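Glucanase/chitosanase (Paenibacillus fukuinensis, PDB 4ZZ8) probably hydrolyses glycosidic bonds of polysaccharides as a whole enzyme, of which this chain is a discoidin-type (F5/8 type C) beta-sandwich domain holding bound glucosamine units. Local coordinates at residues 19-24 with 41-46; 63-68 with 129-134; 68-73 with 123-128. All coordinates share one frame; numbering follows the deposited sequence. Where two conformers were deposited one is given.

Contact 1 of 3, residues 19-24 with 41-46; sequences SIETAG and SAYGAS. With GCS (2-amino-2-deoxy-beta-D-glucopyranose), chain C; GCS (2-amino-2-deoxy-beta-D-glucopyranose), chain B.
Two loops meet at the surface here, residues 19-24 after strand 14-17 and residues 41-46 after strand 39-40, and Glu21 and Tyr43, one from each loop, hold a sugar. At the inner end Ser19 reaches across: its OG sits between its own backbone N and carbonyl carbon (chi1 62°) and accepts the amide of Ala42, N to OG 2.8 Å. A serine suits the place because its short hydroxyl can accept a backbone N-H from the neighbouring loop, while the small methyl of Ala42 rests beside it. Further out, CB of Glu21 lies against the carbonyl O of Ser41 at 3.3 Å, and a water bridges the two residues, giving one proton to Glu21 OE2 and one to Ser41 O. In this F5/8 type C (discoidin-like) domain the loops at one end of the beta sandwich form the ligand site, and both segments contribute to it. The extended chain of Glu21 carries its carboxylate to the glucosamine of chain C, whose N2 donates to OE1 (2.9 Å); its O3 also meets OE2, at a doubtfully short distance. Tyr43 brings its ring alongside, edge toward Glu21 OE2, with CE1 3.8 Å from that oxygen. Its OH accepts from the same N2 at 2.9 Å and is hydrogen-bonded to O6 of the chain B glucosamine at 2.7 Å. An acid beside a probably protonated amine would add electrostatic attraction.

Contact 2 of 3, residues 63-68 with 129-134; sequences VKLNWE and YSLWEF. With GCS (2-amino-2-deoxy-beta-D-glucopyranose), chain C.
The indole of Trp67 has Leu131 over one face, with CD2 3.6 Å from the centroid of the six-membered ring and 16° off its normal, a CH-pi contact; at its edge, near the ring plane, lie Ser130 O and CB of Tyr129. Its NE1 is satisfied by Asp104. A second indole, Trp132, carries CB of Glu68 on one face, off toward the rim, and meets Trp67 O at its edge, while the amide of Asn66 approaches it obliquely with the planes 53° apart. Phe134 points the same way as its neighbour Leu65, whose CD2 reaches ring atom CD1 at 3.6 Å, and Val63 adds CG1 to the same group. Large apolar side chains suit the face bearing Leu65, Trp67, Leu131 and Phe134 because it looks into the sandwich, where Ile50, Ile52 and Val118 of the other sheet meet it. The backbones pair antiparallel: Asn66 N donates to Glu133 O (2.9 Å), and Glu68 N to Ser130 O (3.1 Å). Between them Asn66 O receives Trp132 N at 2.8 Å, nearly along the C=O axis, and a weak bond from Glu133 N. Glu68, bent at chi2 (-95°), turns its carboxylate out from the strand end to the chain C glucosamine, OE1 taking O4-H and OE2 taking O6-H, each at 2.6 Å. The pairing of both Trp132 and Glu133 with Asn66 is a classic beta bulge, set in the four-stranded sheet of a discoidin-type sandwich close to the strand end, where Glu68 reaches the sugar.

Contact 3 of 3, residues 68-73 with 123-128; sequences EDAYAT and RATAYG. With GCS (2-amino-2-deoxy-beta-D-glucopyranose), chain C; SO4 (sulfate ion), chain G.
Ala124 stands its methyl squarely over the ring of Tyr71, CB 3.4 Å from the ring centroid and 10° off the normal, a CH-pi contact between two loops at the binding end of the discoidin-type beta sandwich. A chi1 of 68° folds the tyrosine ring back over the neighbouring loop although its CB starts out away from it. A methyl is small enough to approach the ring centre closely, and CG2 of Thr73 also packs against Ala124. Beside the ring the backbones join, Ala124 N donating to Tyr71 O at 2.9 Å. Ala70 is the centre of an inverse gamma turn; its methyl touches Thr125 OG1 and Gly128 O and nears O4 of the chain C glucosamine. Its amide donates to Glu68 OE1, which helps to position that carboxylate. Tyr127 presents one ring face to the same sugar, with C5 offset toward the rim and CD2 3.7 Å from C6, an aromatic face set against a sugar's C-H side, as is common in carbohydrate sites. An ST turn, with Tyr127 N donating to Thr125 OG1, shapes this loop. Arg123 bends at chi3 to give NH1 to Tyr127 O at 2.9 Å, while its backbone N, NE and NH2 hold a sulfate, probably from the crystallisation liquor. One water ties the loops together, donating to Tyr71 O and to Gly128 O (2.7 Å) and accepting from Thr125 OG1 at 2.8 Å.

In the fold
Contact 2 is the buried one, a pairing of strands 57-67 and 130-137 in the four-stranded sheet, whereas contact 1 lies at the surface and contact 3 is partly buried; both of these join loops. Chemistry follows place: apolar side chains and backbone bonds dominate contact 2, while waters and polar side chains matter more in the other two. Contacts 2 and 3 share Glu68, and 68-73 with 123-128 is nested within the loop that contact 2 closes. Backbone bonds probably connect neighbours, Ser41 to Tyr129, Gly44 to Tyr127 and Ser130 to Ala70. All three touch the chain C glucosamine, which Arg38 also binds.

Contact 1 of 3, residues 19-24 with 41-46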
loop_
_atom_site.group_PDB
_atom_site.type_symbol
_atom_site.label_atom_id
_atom_site.label_comp_id
_atom_site.label_asym_id
_atom_site.label_seq_id
_atom_site.Cartn_x
_atom_site.Cartn_y
_atom_site.Cartn_z
ATOM N N SER A 19 2.828 10.357 -4.506
ATOM C CA SER A 19 2.822 10.965 -5.809
ATOM C C SER A 19 1.983 10.059 -6.710
ATOM O O SER A 19 1.677 8.934 -6.322
ATOM C CB SER A 19 4.256 11.029 -6.350
ATOM O OG SER A 19 4.863 9.754 -6.531
ATOM N N ILE A 20 1.718 10.559 -7.906
ATOM C CA ILE A 20 1.054 9.790 -8.934
ATOM C C ILE A 20 1.730 10.023 -10.274
ATOM O O ILE A 20 2.262 11.081 -10.506
ATOM C CB ILE A 20 -0.464 10.123 -9.027
ATOM C CG1 ILE A 20 -0.703 11.458 -9.619
ATOM C CG2 ILE A 20 -1.134 9.936 -7.656
ATOM C CD1 ILE A 20 -2.133 11.670 -10.043
ATOM N N GLU A 21 1.749 9.026 -11.118
ATOM C CA GLU A 21 2.430 9.156 -12.400
ATOM C C GLU A 21 1.653 10.112 -13.310
ATOM O O GLU A 21 2.302 10.980 -13.975
ATOM C CB GLU A 21 2.554 7.778 -13.033
ATOM C CG GLU A 21 3.189 7.708 -14.390
ATOM C CD GLU A 21 3.050 6.354 -15.060
ATOM O OE1 GLU A 21 2.752 6.341 -16.286
ATOM O OE2 GLU A 21 3.364 5.333 -14.448
ATOM N N THR A 22 0.347 9.871 -13.416
ATOM C CA THR A 22 -0.548 10.641 -14.274
ATOM C C THR A 22 -1.935 10.538 -13.743
ATOM O O THR A 22 -2.221 9.621 -12.960
ATOM C CB THR A 22 -0.575 10.118 -15.754
ATOM O OG1 THR A 22 -1.061 8.768 -15.770
ATOM C CG2 THR A 22 0.744 10.313 -16.543
ATOM N N ALA A 23 -2.844 11.407 -14.224
ATOM C CA ALA A 23 -4.266 11.210 -13.971
ATOM C C ALA A 23 -4.689 9.806 -14.433
ATOM O O ALA A 23 -4.189 9.273 -15.386
ATOM C CB ALA A 23 -5.099 12.307 -14.625
ATOM N N GLY A 24 -5.537 9.164 -13.619
ATOM C CA GLY A 24 -5.926 7.793 -13.798
ATOM C C GLY A 24 -5.130 6.738 -13.051
ATOM O O GLY A 24 -5.470 5.543 -13.056
ATOM N N SER A 41 3.186 5.521 -8.963
ATOM C CA SER A 41 3.850 6.724 -8.412
ATOM C C SER A 41 4.612 7.477 -9.493
ATOM O O SER A 41 4.729 7.023 -10.644
ATOM C CB SER A 41 4.845 6.304 -7.335
ATOM O OG SER A 41 6.040 5.693 -7.872
ATOM N N ALA A 42 5.141 8.651 -9.135
ATOM C CA ALA A 42 6.193 9.267 -9.957
ATOM C C ALA A 42 7.377 8.379 -10.037
ATOM O O ALA A 42 7.611 7.528 -9.179
ATOM C CB ALA A 42 6.574 10.629 -9.400
ATOM N N TYR A 43 8.111 8.537 -11.169
ATOM C CA TYR A 43 9.348 7.798 -11.353
ATOM C C TYR A 43 10.467 8.306 -10.452
ATOM O O TYR A 43 10.423 9.400 -9.983
ATOM C CB TYR A 43 9.783 7.912 -12.776
ATOM C CG TYR A 43 8.947 7.291 -13.830
ATOM C CD1 TYR A 43 7.788 6.586 -13.598
ATOM C CD2 TYR A 43 9.409 7.342 -15.142
ATOM C CE1 TYR A 43 7.088 6.006 -14.629
ATOM C CE2 TYR A 43 8.684 6.800 -16.161
ATOM C CZ TYR A 43 7.548 6.100 -15.897
ATOM O OH TYR A 43 6.860 5.497 -16.925
ATOM N N GLY A 44 11.420 7.463 -10.185
ATOM C CA GLY A 44 12.653 7.934 -9.621
ATOM C C GLY A 44 13.049 7.171 -8.347
ATOM O O GLY A 44 12.406 6.251 -7.857
ATOM N N ALA A 45 14.148 7.623 -7.754
ATOM C CA ALA A 45 14.782 6.886 -6.674
ATOM C C ALA A 45 14.304 7.258 -5.279
ATOM O O ALA A 45 14.798 6.649 -4.310
ATOM C CB ALA A 45 16.335 7.002 -6.736
ATOM N N SER A 46 13.338 8.157 -5.166
ATOM C CA SER A 46 12.697 8.537 -3.900
ATOM C C SER A 46 11.886 7.389 -3.369
ATOM O O SER A 46 11.209 6.701 -4.166
ATOM C CB SER A 46 11.693 9.651 -4.168
ATOM O OG SER A 46 10.930 9.952 -3.026
HETATM C C1 GCS C . 5.832 2.486 -17.953
HETATM C C2 GCS C . 4.506 2.972 -17.429
HETATM C C3 GCS C . 4.500 2.726 -15.913
HETATM C C4 GCS C . 4.874 1.279 -15.616
HETATM C C5 GCS C . 6.170 0.851 -16.288
HETATM C C6 GCS C . 6.501 -0.600 -16.118
HETATM N N2 GCS C . 4.275 4.357 -17.717
HETATM O O3 GCS C . 3.176 3.148 -15.480
HETATM O O4 GCS C . 4.898 1.092 -14.206
HETATM O O5 GCS C . 6.026 1.149 -17.680
HETATM O O6 GCS C . 5.568 -1.438 -16.743
HETATM C C1 GCS B . 8.005 2.643 -22.838
HETATM C C2 GCS B . 7.764 1.297 -22.262
HETATM C C3 GCS B . 6.761 1.336 -21.093
HETATM C C4 GCS B . 6.962 2.517 -20.178
HETATM C C5 GCS B . 7.067 3.747 -21.070
HETATM C C6 GCS B . 7.050 5.064 -20.337
HETATM N N2 GCS B . 7.220 0.474 -23.363
HETATM O O3 GCS B . 6.901 0.171 -20.292
HETATM O O4 GCS B . 5.721 2.635 -19.410
HETATM O O5 GCS B . 8.272 3.608 -21.835
HETATM O O6 GCS B . 8.057 4.964 -19.342
HETATM O O HOH W 1 4.810 4.855 -12.230
#

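Contact 2 of 3, residues 63-68 with 129-134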
loop_
_atom_site.group_PDB
_atom_site.type_symbol
_atom_site.label_atom_id
_atom_site.label_comp_id
_atom_site.label_asym_id
_atom_site.label_seq_id
_atom_site.Cartn_x
_atom_site.Cartn_y
_atom_site.Cartn_z
ATOM N N VAL A 63 -2.080 -8.556 4.501
ATOM C CA VAL A 63 -2.142 -7.650 3.335
ATOM C C VAL A 63 -1.807 -8.408 2.108
ATOM O O VAL A 63 -0.780 -9.148 2.075
ATOM C CB VAL A 63 -1.206 -6.441 3.576
ATOM C CG1 VAL A 63 -0.918 -5.643 2.315
ATOM C CG2 VAL A 63 -1.688 -5.532 4.663
ATOM N N LYS A 64 -2.579 -8.208 1.046
ATOM C CA LYS A 64 -2.207 -8.783 -0.238
ATOM C C LYS A 64 -1.967 -7.654 -1.231
ATOM O O LYS A 64 -2.837 -6.788 -1.407
ATOM C CB LYS A 64 -3.294 -9.735 -0.740
ATOM C CG LYS A 64 -3.015 -10.407 -2.095
ATOM C CD LYS A 64 -4.176 -11.259 -2.588
ATOM C CE LYS A 64 -3.963 -12.713 -2.273
ATOM N NZ LYS A 64 -5.087 -13.459 -2.884
ATOM N N LEU A 65 -0.741 -7.641 -1.785
ATOM C CA LEU A 65 -0.342 -6.715 -2.801
ATOM C C LEU A 65 -0.348 -7.420 -4.145
ATOM O O LEU A 65 0.205 -8.514 -4.319
ATOM C CB LEU A 65 1.030 -6.161 -2.516
ATOM C CG LEU A 65 1.206 -5.442 -1.173
ATOM C CD1 LEU A 65 2.614 -4.897 -0.963
ATOM C CD2 LEU A 65 0.116 -4.398 -0.897
ATOM N N ASN A 66 -0.915 -6.769 -5.109
ATOM C CA ASN A 66 -0.815 -7.232 -6.493
ATOM C C ASN A 66 -0.020 -6.169 -7.242
ATOM O O ASN A 66 -0.579 -5.114 -7.606
ATOM C CB ASN A 66 -2.204 -7.362 -7.084
ATOM C CG ASN A 66 -2.202 -7.847 -8.542
ATOM O OD1 ASN A 66 -3.303 -8.105 -9.095
ATOM N ND2 ASN A 66 -1.100 -7.932 -9.157
ATOM N N TRP A 67 1.259 -6.406 -7.414
ATOM C CA TRP A 67 2.184 -5.475 -8.044
ATOM C C TRP A 67 2.049 -5.518 -9.563
ATOM O O TRP A 67 1.993 -6.604 -10.140
ATOM C CB TRP A 67 3.622 -5.721 -7.667
ATOM C CG TRP A 67 3.988 -5.566 -6.236
ATOM C CD1 TRP A 67 4.091 -6.561 -5.283
ATOM C CD2 TRP A 67 4.360 -4.341 -5.587
ATOM N NE1 TRP A 67 4.494 -5.982 -4.086
ATOM C CE2 TRP A 67 4.705 -4.637 -4.277
ATOM C CE3 TRP A 67 4.440 -3.004 -6.023
ATOM C CZ2 TRP A 67 5.072 -3.633 -3.357
ATOM C CZ3 TRP A 67 4.793 -2.049 -5.142
ATOM C CH2 TRP A 67 5.093 -2.348 -3.835
ATOM N N GLU A 68 2.178 -4.349 -10.174
ATOM C CA GLU A 68 2.514 -4.238 -11.599
ATOM C C GLU A 68 4.011 -4.433 -11.803
ATOM O O GLU A 68 4.740 -4.643 -10.853
ATOM C CB GLU A 68 1.992 -2.886 -12.092
ATOM C CG GLU A 68 2.025 -2.615 -13.584
ATOM C CD GLU A 68 3.250 -1.846 -14.120
ATOM O OE1 GLU A 68 4.095 -1.280 -13.346
ATOM O OE2 GLU A 68 3.416 -1.904 -15.395
ATOM N N TYR A 129 6.802 2.964 -8.603
ATOM C CA TYR A 129 6.188 1.797 -8.001
ATOM C C TYR A 129 4.746 1.786 -8.409
ATOM O O TYR A 129 4.132 2.864 -8.536
ATOM C CB TYR A 129 6.246 1.889 -6.479
ATOM C CG TYR A 129 7.628 2.015 -5.904
ATOM C CD1 TYR A 129 8.182 3.246 -5.748
ATOM C CD2 TYR A 129 8.378 0.885 -5.552
ATOM C CE1 TYR A 129 9.424 3.404 -5.186
ATOM C CE2 TYR A 129 9.626 1.005 -5.002
ATOM C CZ TYR A 129 10.126 2.279 -4.813
ATOM O OH TYR A 129 11.392 2.392 -4.217
ATOM N N SER A 130 4.158 0.625 -8.577
ATOM C CA SER A 130 2.743 0.549 -9.035
ATOM C C SER A 130 2.047 -0.710 -8.557
ATOM O O SER A 130 2.655 -1.777 -8.580
ATOM C CB SER A 130 2.706 0.613 -10.583
ATOM O OG SER A 130 1.390 0.610 -11.087
ATOM N N LEU A 131 0.857 -0.529 -7.988
ATOM C CA LEU A 131 0.004 -1.582 -7.445
ATOM C C LEU A 131 -1.325 -1.630 -8.173
ATOM O O LEU A 131 -2.043 -0.644 -8.161
ATOM C CB LEU A 131 -0.263 -1.331 -5.946
ATOM C CG LEU A 131 0.954 -1.575 -5.047
ATOM C CD1 LEU A 131 0.776 -0.844 -3.726
ATOM C CD2 LEU A 131 1.168 -3.051 -4.755
ATOM N N TRP A 132 -1.681 -2.773 -8.732
ATOM C CA TRP A 132 -3.016 -2.981 -9.234
ATOM C C TRP A 132 -4.015 -3.031 -8.098
ATOM O O TRP A 132 -5.094 -2.531 -8.175
ATOM C CB TRP A 132 -3.085 -4.307 -9.980
ATOM C CG TRP A 132 -2.231 -4.472 -11.244
ATOM C CD1 TRP A 132 -1.062 -5.240 -11.364
ATOM C CD2 TRP A 132 -2.419 -3.848 -12.518
ATOM N NE1 TRP A 132 -0.557 -5.150 -12.646
ATOM C CE2 TRP A 132 -1.345 -4.290 -13.362
ATOM C CE3 TRP A 132 -3.356 -2.976 -13.047
ATOM C CZ2 TRP A 132 -1.282 -3.914 -14.704
ATOM C CZ3 TRP A 132 -3.238 -2.515 -14.380
ATOM C CH2 TRP A 132 -2.186 -3.016 -15.172
ATOM N N GLU A 133 -3.632 -3.691 -7.034
ATOM C CA GLU A 133 -4.434 -3.799 -5.822
ATOM C C GLU A 133 -3.599 -3.855 -4.565
ATOM O O GLU A 133 -2.496 -4.393 -4.504
ATOM C CB GLU A 133 -5.409 -5.030 -5.839
ATOM C CG GLU A 133 -6.571 -4.851 -6.789
ATOM C CD GLU A 133 -7.550 -3.802 -6.397
ATOM O OE1 GLU A 133 -8.217 -3.864 -5.290
ATOM O OE2 GLU A 133 -7.736 -2.813 -7.061
ATOM N N PHE A 134 -4.195 -3.299 -3.506
ATOM C CA PHE A 134 -3.643 -3.261 -2.114
ATOM C C PHE A 134 -4.860 -3.640 -1.224
ATOM O O PHE A 134 -5.769 -2.840 -1.073
ATOM C CB PHE A 134 -3.179 -1.818 -1.834
ATOM C CG PHE A 134 -2.710 -1.499 -0.428
ATOM C CD1 PHE A 134 -2.557 -2.473 0.560
ATOM C CD2 PHE A 134 -2.303 -0.187 -0.107
ATOM C CE1 PHE A 134 -2.137 -2.087 1.856
ATOM C CE2 PHE A 134 -1.913 0.207 1.146
ATOM C CZ PHE A 134 -1.837 -0.751 2.166
HETATM C C1 GCS C . 5.832 2.486 -17.953
HETATM C C2 GCS C . 4.506 2.972 -17.429
HETATM C C3 GCS C . 4.500 2.726 -15.913
HETATM C C4 GCS C . 4.874 1.279 -15.616
HETATM C C5 GCS C . 6.170 0.851 -16.288
HETATM C C6 GCS C . 6.501 -0.600 -16.118
HETATM N N2 GCS C . 4.275 4.357 -17.717
HETATM O O3 GCS C . 3.176 3.148 -15.480
HETATM O O4 GCS C . 4.898 1.092 -14.206
HETATM O O5 GCS C . 6.026 1.149 -17.680
HETATM O O6 GCS C . 5.568 -1.438 -16.743
#

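Contact 3 of 3, residues 68-73 with 123-128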
loop_
_atom_site.group_PDB
_atom_site.type_symbol
_atom_site.label_atom_id
_atom_site.label_comp_id
_atom_site.label_asym_id
_atom_site.label_seq_id
_atom_site.Cartn_x
_atom_site.Cartn_y
_atom_site.Cartn_z
ATOM N N GLU A 68 2.178 -4.349 -10.174
ATOM C CA GLU A 68 2.514 -4.238 -11.599
ATOM C C GLU A 68 4.011 -4.433 -11.803
ATOM O O GLU A 68 4.740 -4.643 -10.853
ATOM C CB GLU A 68 1.992 -2.886 -12.092
ATOM C CG GLU A 68 2.025 -2.615 -13.584
ATOM C CD GLU A 68 3.250 -1.846 -14.120
ATOM O OE1 GLU A 68 4.095 -1.280 -13.346
ATOM O OE2 GLU A 68 3.416 -1.904 -15.395
ATOM N N ASP A 69 4.502 -4.395 -13.049
ATOM C CA ASP A 69 5.892 -4.720 -13.308
ATOM C C ASP A 69 6.843 -3.820 -12.518
ATOM O O ASP A 69 7.930 -4.272 -12.116
ATOM C CB ASP A 69 6.149 -4.652 -14.829
ATOM C CG ASP A 69 5.147 -5.499 -15.668
ATOM O OD1 ASP A 69 3.912 -5.536 -15.390
ATOM O OD2 ASP A 69 5.642 -6.146 -16.622
ATOM N N ALA A 70 6.412 -2.563 -12.238
ATOM C CA ALA A 70 7.234 -1.632 -11.457
ATOM C C ALA A 70 6.986 -1.999 -9.996
ATOM O O ALA A 70 6.247 -1.299 -9.314
ATOM C CB ALA A 70 6.876 -0.235 -11.722
ATOM N N TYR A 71 7.571 -3.063 -9.520
ATOM C CA TYR A 71 7.353 -3.525 -8.138
ATOM C C TYR A 71 8.495 -3.060 -7.225
ATOM O O TYR A 71 9.525 -2.554 -7.666
ATOM C CB TYR A 71 7.182 -5.048 -8.074
ATOM C CG TYR A 71 8.362 -5.914 -8.387
ATOM C CD1 TYR A 71 8.595 -6.319 -9.677
ATOM C CD2 TYR A 71 9.192 -6.419 -7.367
ATOM C CE1 TYR A 71 9.637 -7.188 -9.976
ATOM C CE2 TYR A 71 10.228 -7.265 -7.651
ATOM C CZ TYR A 71 10.421 -7.649 -8.962
ATOM O OH TYR A 71 11.456 -8.505 -9.235
ATOM N N ALA A 72 8.268 -3.204 -5.923
ATOM C CA ALA A 72 9.310 -2.879 -4.920
ATOM C C ALA A 72 9.975 -4.168 -4.495
ATOM O O ALA A 72 9.324 -5.100 -4.074
ATOM C CB ALA A 72 8.711 -2.271 -3.672
ATOM N N THR A 73 11.296 -4.205 -4.571
ATOM C CA THR A 73 12.076 -5.252 -3.906
ATOM C C THR A 73 12.209 -5.015 -2.398
ATOM O O THR A 73 12.372 -5.954 -1.605
ATOM C CB THR A 73 13.460 -5.455 -4.504
ATOM O OG1 THR A 73 14.275 -4.295 -4.354
ATOM C CG2 THR A 73 13.374 -5.852 -5.969
ATOM N N ARG A 123 13.190 0.026 -5.766
ATOM C CA ARG A 123 12.540 -0.402 -6.998
ATOM C C ARG A 123 13.213 -1.618 -7.650
ATOM O O ARG A 123 14.451 -1.721 -7.576
ATOM C CB ARG A 123 12.637 0.702 -8.009
ATOM C CG ARG A 123 11.844 1.974 -7.694
ATOM C CD ARG A 123 12.219 3.070 -8.721
ATOM N NE ARG A 123 13.629 3.422 -8.592
ATOM C CZ ARG A 123 14.283 4.182 -9.479
ATOM N NH1 ARG A 123 13.679 4.645 -10.586
ATOM N NH2 ARG A 123 15.570 4.454 -9.246
ATOM N N ALA A 124 12.403 -2.483 -8.249
ATOM C CA ALA A 124 12.843 -3.546 -9.168
ATOM C C ALA A 124 13.225 -2.934 -10.531
ATOM O O ALA A 124 14.005 -3.548 -11.221
ATOM C CB ALA A 124 11.785 -4.531 -9.398
ATOM N N THR A 125 12.744 -1.735 -10.862
ATOM C CA THR A 125 12.870 -1.159 -12.197
ATOM C C THR A 125 13.354 0.228 -12.067
ATOM O O THR A 125 13.425 0.797 -10.967
ATOM C CB THR A 125 11.502 -1.165 -12.971
ATOM O OG1 THR A 125 10.675 -0.134 -12.387
ATOM C CG2 THR A 125 10.838 -2.471 -13.005
ATOM N N ALA A 126 13.644 0.909 -13.169
ATOM C CA ALA A 126 14.000 2.247 -13.105
ATOM C C ALA A 126 12.807 3.239 -13.296
ATOM O O ALA A 126 13.000 4.325 -13.812
ATOM C CB ALA A 126 15.079 2.527 -14.185
ATOM N N TYR A 127 11.568 2.765 -13.020
ATOM C CA TYR A 127 10.366 3.596 -13.200
ATOM C C TYR A 127 10.015 4.111 -11.818
ATOM O O TYR A 127 10.852 4.726 -11.189
ATOM C CB TYR A 127 9.265 2.791 -13.920
ATOM C CG TYR A 127 9.687 2.327 -15.318
ATOM C CD1 TYR A 127 9.917 3.265 -16.289
ATOM C CD2 TYR A 127 9.857 0.987 -15.619
ATOM C CE1 TYR A 127 10.368 2.878 -17.604
ATOM C CE2 TYR A 127 10.203 0.588 -16.947
ATOM C CZ TYR A 127 10.447 1.554 -17.895
ATOM O OH TYR A 127 10.861 1.246 -19.194
ATOM N N GLY A 128 8.807 3.831 -11.355
ATOM C CA GLY A 128 8.449 4.154 -9.988
ATOM C C GLY A 128 7.969 2.884 -9.323
ATOM O O GLY A 128 8.608 1.800 -9.445
HETATM C C1 GCS C . 5.832 2.486 -17.953
HETATM C C2 GCS C . 4.506 2.972 -17.429
HETATM C C3 GCS C . 4.500 2.726 -15.913
HETATM C C4 GCS C . 4.874 1.279 -15.616
HETATM C C5 GCS C . 6.170 0.851 -16.288
HETATM C C6 GCS C . 6.501 -0.600 -16.118
HETATM N N2 GCS C . 4.275 4.357 -17.717
HETATM O O3 GCS C . 3.176 3.148 -15.480
HETATM O O4 GCS C . 4.898 1.092 -14.206
HETATM O O5 GCS C . 6.026 1.149 -17.680
HETATM O O6 GCS C . 5.568 -1.438 -16.743
HETATM S S SO4 G . 16.195 2.792 -5.858
HETATM O O1 SO4 G . 16.996 3.183 -7.103
HETATM O O2 SO4 G . 14.965 2.112 -6.228
HETATM O O3 SO4 G . 16.995 1.795 -5.077
HETATM O O4 SO4 G . 15.830 3.890 -4.853
HETATM O O HOH W 2 9.897 -0.564 -9.763
#